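Local atomic coordinates of secretion protein Snm4 (Mycobacterium xenopi, PDB entry 7B7J), a protein that probably serves as the EccD5 component of the mycobacterial ESX-5 type VII secretion pore complex, with a ubiquitin-like domain in the cytosol. Residues A24-A28 and D29-A33; A40-S43 and V44-D47; Q92-Y95 and D96-L100. All coordinates share one frame; numbering follows the deposited sequence.

Interaction 1 of 3, residues A24-A28 and D29-A33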
ATOM      1  N   ALA A  24       5.781  -2.925  -6.138  1.00 24.05           N
ATOM      2  CA  ALA A  24       5.882  -4.046  -5.209  1.00 25.30           C
ATOM      3  C   ALA A  24       5.346  -3.607  -3.814  1.00 25.76           C
ATOM      4  O   ALA A  24       5.829  -2.552  -3.363  1.00 26.28           O
ATOM      5  CB  ALA A  24       7.262  -4.399  -5.165  1.00 25.82           C
ATOM      6  N   ILE A  25       4.308  -4.261  -3.335  1.00 22.09           N
ATOM      7  CA  ILE A  25       3.720  -4.008  -2.005  1.00 22.49           C
ATOM      8  C   ILE A  25       4.188  -5.041  -0.972  1.00 25.58           C
ATOM      9  O   ILE A  25       4.058  -6.269  -1.290  1.00 29.44           O
ATOM     10  CB  ILE A  25       2.170  -3.875  -2.069  1.00 26.18           C
ATOM     11  CG1 ILE A  25       1.798  -2.900  -3.168  1.00 26.84           C
ATOM     12  CG2 ILE A  25       1.649  -3.508  -0.735  1.00 27.49           C
ATOM     13  CD1 ILE A  25       2.126  -1.480  -2.883  1.00 25.64           C
ATOM     14  N   MET A  26       4.815  -4.573   0.111  1.00 25.77           N
ATOM     15  CA  MET A  26       5.188  -5.551   1.139  1.00 28.59           C
ATOM     16  C   MET A  26       4.041  -5.534   2.154  1.00 26.54           C
ATOM     17  O   MET A  26       3.780  -4.434   2.765  1.00 26.67           O
ATOM     18  CB  MET A  26       6.526  -5.221   1.729  1.00 27.01           C
ATOM     19  CG  MET A  26       7.585  -5.035   0.780  1.00 30.98           C
ATOM     20  SD  MET A  26       7.985  -6.651  -0.011  1.00 34.34           S
ATOM     21  CE  MET A  26       8.410  -7.747   1.283  1.00 37.02           C
ATOM     22  N   ALA A  27       3.566  -6.729   2.581  1.00 26.63           N
ATOM     23  CA  ALA A  27       2.545  -6.812   3.654  1.00 34.22           C
ATOM     24  C   ALA A  27       2.835  -8.063   4.386  1.00 30.92           C
ATOM     25  O   ALA A  27       2.952  -9.126   3.723  1.00 30.71           O
ATOM     26  CB  ALA A  27       1.149  -6.951   3.036  1.00 36.44           C
ATOM     27  N   ALA A  28       2.889  -8.120   5.690  1.00 33.39           N
ATOM     28  CA  ALA A  28       3.125  -9.375   6.389  1.00 37.67           C
ATOM     29  C   ALA A  28       4.305 -10.171   5.817  1.00 38.20           C
ATOM     30  O   ALA A  28       4.173 -11.404   5.777  1.00 31.46           O
ATOM     31  CB  ALA A  28       1.875 -10.280   6.400  1.00 40.19           C
ATOM     32  N   ASP A  29       5.483  -9.542   5.489  1.00 32.27           N
ATOM     33  CA  ASP A  29       6.645 -10.215   4.946  1.00 32.51           C
ATOM     34  C   ASP A  29       6.374 -10.841   3.619  1.00 35.88           C
ATOM     35  O   ASP A  29       7.286 -11.531   3.155  1.00 39.77           O
ATOM     36  CB  ASP A  29       7.185 -11.130   5.980  1.00 40.17           C
ATOM     37  CG  ASP A  29       7.616 -10.398   7.233  1.00 50.72           C
ATOM     38  OD1 ASP A  29       8.452  -9.440   7.181  1.00 53.22           O
ATOM     39  OD2 ASP A  29       7.123 -10.867   8.258  1.00 45.19           O
ATOM     40  N   VAL A  30       5.264 -10.541   2.953  1.00 31.18           N
ATOM     41  CA  VAL A  30       4.954 -11.098   1.601  1.00 31.10           C
ATOM     42  C   VAL A  30       5.063  -9.980   0.561  1.00 30.66           C
ATOM     43  O   VAL A  30       4.586  -8.891   0.849  1.00 29.56           O
ATOM     44  CB  VAL A  30       3.546 -11.728   1.577  1.00 31.21           C
ATOM     45  CG1 VAL A  30       3.061 -12.056   0.176  1.00 35.30           C
ATOM     46  CG2 VAL A  30       3.463 -12.951   2.474  1.00 37.34           C
ATOM     47  N   GLN A  31       5.685 -10.257  -0.587  1.00 29.73           N
ATOM     48  CA  GLN A  31       5.681  -9.192  -1.671  1.00 30.79           C
ATOM     49  C   GLN A  31       4.562  -9.505  -2.598  1.00 27.41           C
ATOM     50  O   GLN A  31       4.421 -10.657  -3.184  1.00 29.16           O
ATOM     51  CB  GLN A  31       7.021  -9.303  -2.397  1.00 32.21           C
ATOM     52  CG  GLN A  31       7.202  -8.356  -3.557  1.00 28.79           C
ATOM     53  CD  GLN A  31       8.667  -8.146  -3.812  1.00 30.69           C
ATOM     54  OE1 GLN A  31       9.109  -7.042  -4.037  1.00 30.15           O
ATOM     55  NE2 GLN A  31       9.444  -9.249  -4.037  1.00 32.16           N
ATOM     56  N   ILE A  32       3.847  -8.510  -2.979  1.00 25.99           N
ATOM     57  CA  ILE A  32       2.727  -8.579  -3.961  1.00 27.13           C
ATOM     58  C   ILE A  32       2.889  -7.527  -5.071  1.00 29.93           C
ATOM     59  O   ILE A  32       3.038  -6.392  -4.755  1.00 28.83           O
ATOM     60  CB  ILE A  32       1.440  -8.331  -3.193  1.00 30.92           C
ATOM     61  CG1 ILE A  32       1.256  -9.368  -2.070  1.00 28.95           C
ATOM     62  CG2 ILE A  32       0.204  -8.283  -4.084  1.00 31.42           C
ATOM     63  CD1 ILE A  32       0.417  -8.812  -1.003  1.00 33.04           C
ATOM     64  N   ALA A  33       2.952  -8.003  -6.320  1.00 26.32           N
ATOM     65  CA  ALA A  33       3.140  -7.098  -7.442  1.00 29.30           C
ATOM     66  C   ALA A  33       1.728  -6.604  -7.830  1.00 28.95           C
ATOM     67  O   ALA A  33       0.794  -7.450  -8.048  1.00 27.63           O
ATOM     68  CB  ALA A  33       3.739  -7.870  -8.609  1.00 28.48           C
TER
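Two sets of torsions bring Met26 against Gln31: the methionine, with chi1 at -52°, bends again at its second and third torsions and curls over the neighbouring strand, whereas the glutamine sends CG anti to its own backbone N (chi1 178°) and runs on extended. The side chains meet at a slant, with Met26 SD resting 3.7 Å from Gln31 CB. Farther out, the amide oxygen Gln31 OE1 lies 3.4 Å from Ala24 CB, and Arg99 NH2 of strand 99-107, reached across strand 20-27, donates a hydrogen bond to it.

The hairpin that carries them illustrates how a type I' turn from Ala27 to Val30, with Ala28 and Asp29 as its two corner residues, sets up antiparallel register. Both corners adopt positive phi, and Val30 N returns to Ala27 O at 2.8 Å. Ala27 N binds Val30 O at 3.0 Å. Ile25 and Ile32 form the second hydrogen-bonded pair, Ile25 N to Ile32 O at 2.9 Å and Ile32 N to Ile25 O at 2.8 Å.

Side chains therefore alternate between two faces. Ala24, Met26 and Gln31 share one with Arg99 and Trp101 of strand 99-107. Ile25, Ala27, Val30 and Ile32 turn to the other, where helix 42-60 covers the hairpin through Leu49, Val53, Arg56 and Leu60.

Interaction 2 of 3, residues A40-S43 and V44-D47; sequences APIS and VMID
The peptide carbonyls of Pro41 and Ile42 are each approached from above their planes by the backbone N-H three residues on: Val44 N stands 49° out of the Pro41 carbonyl plane, and Met45 N 57° out of that of Ile42. This is the first turn of helix 42-60, the helix that packs on the sheet of the ubiquitin-like (beta-grasp) fold. It opens with bonds spanning three residues, Val44 N to Pro41 O at 3.1 Å and Met45 N to Ile42 O at 2.8 Å. Ile46 N also turns to Ile42 O, but that four-residue bond is weak. The turn thus shows how a helix may begin tightly wound before its regular pattern is established.

Around this backbone the side chains pack in two groups. In the first, Val44 places CG2 between its backbone N and carbonyl carbon, which directs this methyl back toward the preceding residues; Val44 CG2 comes within 3.3 Å of Pro41 O and 4.0 Å of Ala40 CB. The other group is formed by Ile42. Its CG2 branch meets Ile46 CG1 at 3.7 Å, while its CD1 tip reaches the terminal methyl of Met45, whose chain is bent at the third torsion.

Ile42 continues into the protein interior against Leu83 and Leu89, and Ile46 against Trp73 and Leu75 of strand 70-76, so the buried side of the turn joins the helix to that strand and to the loop following it. On the exposed side a single water bridges the turn: it donates to Ser43 O at 2.7 Å, accepts from Asp47 N at 3.0 Å and donates to Asp47 OD2 at 3.2 Å.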
ATOM      1  N   ALA A  40      -3.886   8.641  -9.645  1.00 28.87           N
ATOM      2  CA  ALA A  40      -4.902   8.848  -8.589  1.00 29.58           C
ATOM      3  C   ALA A  40      -4.226   9.253  -7.301  1.00 27.51           C
ATOM      4  O   ALA A  40      -3.173   8.695  -6.985  1.00 28.99           O
ATOM      5  CB  ALA A  40      -5.613   7.544  -8.402  1.00 31.60           C
ATOM      6  N   PRO A  41      -4.905  10.028  -6.428  1.00 31.43           N
ATOM      7  CA  PRO A  41      -4.363  10.225  -5.089  1.00 29.18           C
ATOM      8  C   PRO A  41      -4.253   8.926  -4.344  1.00 28.45           C
ATOM      9  O   PRO A  41      -5.204   8.086  -4.408  1.00 31.76           O
ATOM     10  CB  PRO A  41      -5.278  11.302  -4.562  1.00 33.25           C
ATOM     11  CG  PRO A  41      -6.477  11.444  -5.383  1.00 42.57           C
ATOM     12  CD  PRO A  41      -6.159  10.736  -6.674  1.00 36.33           C
ATOM     13  N   ILE A  42      -3.232   8.811  -3.541  1.00 28.65           N
ATOM     14  CA  ILE A  42      -3.087   7.627  -2.653  1.00 29.85           C
ATOM     15  C   ILE A  42      -4.334   7.344  -1.830  1.00 30.21           C
ATOM     16  O   ILE A  42      -4.581   6.157  -1.636  1.00 32.56           O
ATOM     17  CB  ILE A  42      -1.773   7.756  -1.773  1.00 31.38           C
ATOM     18  CG1 ILE A  42      -0.499   7.881  -2.626  1.00 34.98           C
ATOM     19  CG2 ILE A  42      -1.661   6.762  -0.614  1.00 39.95           C
ATOM     20  CD1 ILE A  42      -0.260   6.893  -3.697  1.00 34.35           C
ATOM     21  N   SER A  43      -4.907   8.367  -1.297  1.00 33.21           N
ATOM     22  CA  SER A  43      -6.103   8.316  -0.441  1.00 37.65           C
ATOM     23  C   SER A  43      -7.174   7.393  -1.046  1.00 35.60           C
ATOM     24  O   SER A  43      -8.004   6.841  -0.247  1.00 37.88           O
ATOM     25  CB  SER A  43      -6.602   9.641  -0.055  1.00 39.47           C
ATOM     26  OG  SER A  43      -7.173  10.334  -1.164  1.00 38.50           O
ATOM     27  N   VAL A  44      -7.383   7.447  -2.350  1.00 32.80           N
ATOM     28  CA  VAL A  44      -8.517   6.652  -2.887  1.00 32.48           C
ATOM     29  C   VAL A  44      -7.968   5.277  -3.193  1.00 31.39           C
ATOM     30  O   VAL A  44      -8.800   4.302  -3.427  1.00 31.43           O
ATOM     31  CB  VAL A  44      -9.118   7.263  -4.148  1.00 35.20           C
ATOM     32  CG1 VAL A  44      -9.712   8.611  -3.880  1.00 39.41           C
ATOM     33  CG2 VAL A  44      -8.189   7.177  -5.359  1.00 31.56           C
ATOM     34  N   MET A  45      -6.679   4.919  -3.088  1.00 27.68           N
ATOM     35  CA  MET A  45      -6.165   3.575  -3.339  1.00 27.56           C
ATOM     36  C   MET A  45      -5.897   2.734  -2.108  1.00 27.87           C
ATOM     37  O   MET A  45      -5.776   1.549  -2.207  1.00 29.00           O
ATOM     38  CB  MET A  45      -4.920   3.631  -4.276  1.00 30.09           C
ATOM     39  CG  MET A  45      -5.270   4.316  -5.728  1.00 28.83           C
ATOM     40  SD  MET A  45      -3.988   3.938  -6.857  1.00 34.93           S
ATOM     41  CE  MET A  45      -2.696   4.975  -6.227  1.00 31.98           C
ATOM     42  N   ILE A  46      -5.809   3.388  -0.925  1.00 28.58           N
ATOM     43  CA  ILE A  46      -5.320   2.571   0.221  1.00 31.16           C
ATOM     44  C   ILE A  46      -6.237   1.462   0.713  1.00 30.09           C
ATOM     45  O   ILE A  46      -5.735   0.310   0.882  1.00 29.59           O
ATOM     46  CB  ILE A  46      -5.041   3.519   1.428  1.00 39.08           C
ATOM     47  CG1 ILE A  46      -3.772   4.326   1.175  1.00 46.51           C
ATOM     48  CG2 ILE A  46      -4.719   2.641   2.677  1.00 43.87           C
ATOM     49  CD1 ILE A  46      -2.646   3.575   1.734  1.00 51.15           C
ATOM     50  N   ASP A  47      -7.451   1.785   0.923  1.00 29.34           N
ATOM     51  CA  ASP A  47      -8.452   0.813   1.396  1.00 31.55           C
ATOM     52  C   ASP A  47      -8.717  -0.193   0.349  1.00 29.70           C
ATOM     53  O   ASP A  47      -8.612  -1.408   0.622  1.00 29.66           O
ATOM     54  CB  ASP A  47      -9.747   1.379   1.937  1.00 34.68           C
ATOM     55  CG  ASP A  47      -9.418   2.185   3.159  1.00 41.76           C
ATOM     56  OD1 ASP A  47      -8.517   1.931   3.946  1.00 42.41           O
ATOM     57  OD2 ASP A  47      -9.937   3.226   3.198  1.00 46.10           O
TER
HETATM   58  O   HOH W   1      -8.873   4.334   0.366  1.00 32.31           O

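Interaction 3 of 3, residues Q92-Y95 and D96-L100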
ATOM      1  N   GLN A  92       4.860  11.793  -6.282  1.00 30.49           N
ATOM      2  CA  GLN A  92       5.690  11.451  -5.137  1.00 32.63           C
ATOM      3  C   GLN A  92       6.904  10.702  -5.650  1.00 30.31           C
ATOM      4  O   GLN A  92       7.552  10.034  -4.825  1.00 32.80           O
ATOM      5  CB  GLN A  92       4.873  10.726  -4.050  1.00 30.80           C
ATOM      6  CG  GLN A  92       3.807  11.667  -3.593  1.00 33.64           C
ATOM      7  CD  GLN A  92       3.058  11.033  -2.479  1.00 34.86           C
ATOM      8  OE1 GLN A  92       3.497  11.202  -1.306  1.00 34.52           O
ATOM      9  NE2 GLN A  92       1.891  10.500  -2.741  1.00 30.94           N
ATOM     10  N   GLU A  93       7.094  10.557  -6.921  1.00 31.17           N
ATOM     11  CA  GLU A  93       8.268   9.893  -7.567  1.00 31.57           C
ATOM     12  C   GLU A  93       8.309   8.452  -7.190  1.00 32.73           C
ATOM     13  O   GLU A  93       9.366   7.828  -7.004  1.00 33.47           O
ATOM     14  CB  GLU A  93       9.541  10.544  -7.107  1.00 34.88           C
ATOM     15  CG  GLU A  93       9.713  11.949  -7.535  1.00 41.39           C
ATOM     16  CD  GLU A  93      11.075  12.506  -7.099  1.00 54.41           C
ATOM     17  OE1 GLU A  93      11.888  12.782  -7.954  1.00 54.56           O
ATOM     18  OE2 GLU A  93      11.389  12.568  -5.866  1.00 58.57           O
ATOM     19  N   VAL A  94       7.169   7.767  -7.238  1.00 28.03           N
ATOM     20  CA  VAL A  94       7.114   6.319  -7.107  1.00 26.53           C
ATOM     21  C   VAL A  94       6.873   5.808  -8.537  1.00 27.67           C
ATOM     22  O   VAL A  94       5.871   6.117  -9.200  1.00 28.61           O
ATOM     23  CB  VAL A  94       5.941   5.833  -6.218  1.00 27.38           C
ATOM     24  CG1 VAL A  94       5.943   4.294  -6.090  1.00 30.92           C
ATOM     25  CG2 VAL A  94       6.033   6.540  -4.873  1.00 27.95           C
ATOM     26  N   TYR A  95       7.825   5.088  -9.010  1.00 25.73           N
ATOM     27  CA  TYR A  95       7.829   4.565 -10.443  1.00 28.27           C
ATOM     28  C   TYR A  95       7.852   3.046 -10.525  1.00 28.91           C
ATOM     29  O   TYR A  95       7.970   2.333  -9.507  1.00 24.62           O
ATOM     30  CB  TYR A  95       9.070   5.090 -11.013  1.00 31.05           C
ATOM     31  CG  TYR A  95       9.119   6.600 -11.053  1.00 33.18           C
ATOM     32  CD1 TYR A  95       8.033   7.372 -11.426  1.00 39.87           C
ATOM     33  CD2 TYR A  95      10.232   7.203 -10.547  1.00 39.56           C
ATOM     34  CE1 TYR A  95       8.087   8.774 -11.417  1.00 47.03           C
ATOM     35  CE2 TYR A  95      10.324   8.591 -10.591  1.00 43.58           C
ATOM     36  CZ  TYR A  95       9.277   9.356 -11.027  1.00 40.47           C
ATOM     37  OH  TYR A  95       9.463  10.727 -11.078  1.00 50.83           O
ATOM     38  N   ASP A  96       7.763   2.568 -11.797  1.00 25.91           N
ATOM     39  CA  ASP A  96       7.792   1.093 -12.013  1.00 25.71           C
ATOM     40  C   ASP A  96       8.886   0.476 -11.174  1.00 27.65           C
ATOM     41  O   ASP A  96      10.123   0.866 -11.413  1.00 25.57           O
ATOM     42  CB  ASP A  96       7.878   0.809 -13.483  1.00 26.47           C
ATOM     43  CG  ASP A  96       6.656   1.220 -14.285  1.00 28.68           C
ATOM     44  OD1 ASP A  96       5.564   1.104 -13.784  1.00 32.00           O
ATOM     45  OD2 ASP A  96       6.846   1.451 -15.523  1.00 30.68           O
ATOM     46  N   GLY A  97       8.611  -0.583 -10.546  1.00 26.05           N
ATOM     47  CA  GLY A  97       9.609  -1.381  -9.819  1.00 25.71           C
ATOM     48  C   GLY A  97       9.821  -0.911  -8.357  1.00 25.06           C
ATOM     49  O   GLY A  97      10.513  -1.640  -7.597  1.00 26.09           O
ATOM     50  N   ASP A  98       9.388   0.272  -7.993  1.00 23.65           N
ATOM     51  CA  ASP A  98       9.435   0.800  -6.603  1.00 23.33           C
ATOM     52  C   ASP A  98       8.723  -0.167  -5.702  1.00 22.79           C
ATOM     53  O   ASP A  98       7.684  -0.769  -6.013  1.00 26.46           O
ATOM     54  CB  ASP A  98       9.146   2.267  -6.524  1.00 25.49           C
ATOM     55  CG  ASP A  98      10.229   3.222  -7.082  1.00 27.29           C
ATOM     56  OD1 ASP A  98      11.305   2.776  -7.435  1.00 30.89           O
ATOM     57  OD2 ASP A  98       9.935   4.348  -7.222  1.00 31.67           O
ATOM     58  N   ARG A  99       9.142  -0.156  -4.371  1.00 26.86           N
ATOM     59  CA  ARG A  99       8.592  -1.018  -3.385  1.00 24.58           C
ATOM     60  C   ARG A  99       8.087  -0.101  -2.200  1.00 23.59           C
ATOM     61  O   ARG A  99       8.815   0.851  -1.778  1.00 27.82           O
ATOM     62  CB  ARG A  99       9.647  -1.970  -2.800  1.00 23.09           C
ATOM     63  CG  ARG A  99       9.164  -2.972  -1.840  1.00 26.17           C
ATOM     64  CD  ARG A  99      10.248  -3.958  -1.552  1.00 25.37           C
ATOM     65  NE  ARG A  99      10.468  -4.903  -2.738  1.00 25.80           N
ATOM     66  CZ  ARG A  99      11.376  -4.790  -3.658  1.00 30.68           C
ATOM     67  NH1 ARG A  99      12.431  -4.060  -3.396  1.00 25.84           N
ATOM     68  NH2 ARG A  99      11.272  -5.563  -4.731  1.00 28.07           N
ATOM     69  N   LEU A 100       6.895  -0.442  -1.726  1.00 22.68           N
ATOM     70  CA  LEU A 100       6.163   0.278  -0.633  1.00 24.29           C
ATOM     71  C   LEU A 100       5.712  -0.717   0.426  1.00 24.60           C
ATOM     72  O   LEU A 100       5.410  -1.842   0.084  1.00 27.61           O
ATOM     73  CB  LEU A 100       4.949   0.981  -1.229  1.00 25.43           C
ATOM     74  CG  LEU A 100       5.147   2.021  -2.304  1.00 28.27           C
ATOM     75  CD1 LEU A 100       3.770   2.516  -2.755  1.00 30.88           C
ATOM     76  CD2 LEU A 100       6.102   3.097  -1.770  1.00 28.90           C
TER
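Tyr95 to Asp98 make a type II beta turn, with Gly97 in its third position at a positive phi of 87° and Asp98 N returning to Tyr95 O at 2.9 Å. The side chain of Asp98 then adds a second link between the same two residues. With CG beside its own backbone N (chi1 -71°), the carboxylate is carried back across the turn, and OD2 accepts the N-H of Tyr95 at 2.9 Å in an almost straight bond, with an angle of 175° at the hydrogen. The donor comes from above the carboxylate plane. First and last residues of the turn are consequently tied twice, once by main chain alone and once through a side chain, a clear example of an aspartate reinforcing a turn by binding the backbone at its opposite end.

Apolar packing runs alongside. Val94 sends CG1 anti to its backbone N, and this methyl lies 3.8 Å from Asp98 CB, the two side chains meeting at an oblique angle. Val94 CG1 also looks on toward Leu100 CD1 at 4.4 Å, which brings the loop down to the beginning of strand 99-107; Leu89 and Leu83 continue this apolar layer. The Tyr95 ring is turned back along its own chain, with Glu93 C 3.9 Å above the plane, over the ring centre. At the crest of the turn, Asp96 OD1 binds Val22 N of strand 20-27.

The polar chemistry is that of an acceptor carboxylate facing a backbone donor. The single bond from Tyr95 fixes the position of OD2, and because the carboxylate only accepts in it, the link needs no proton on Asp98 and would probably help to keep it ionised.

In the fold
Along the chain the three contacts come in series: hairpin 24-33, helix start 40-47, then the loop and turn 92-100. The centres of interaction 1 and interaction 2 lie about 17 Å apart. The centres of interaction 1 and interaction 3 are about 13 Å apart, and those of interaction 2 and interaction 3 about 15 Å. Interactions 1 and 3 meet in one mixed sheet, where strands 20-27 and 99-107 run parallel as neighbours; Met26 N bonds to Leu100 O there. Interaction 2 does not touch interaction 1. Interaction 3 touches both, through Gln92 against Ile42 on one side, and so links the helix start to the sheet within a single ubiquitin-like domain.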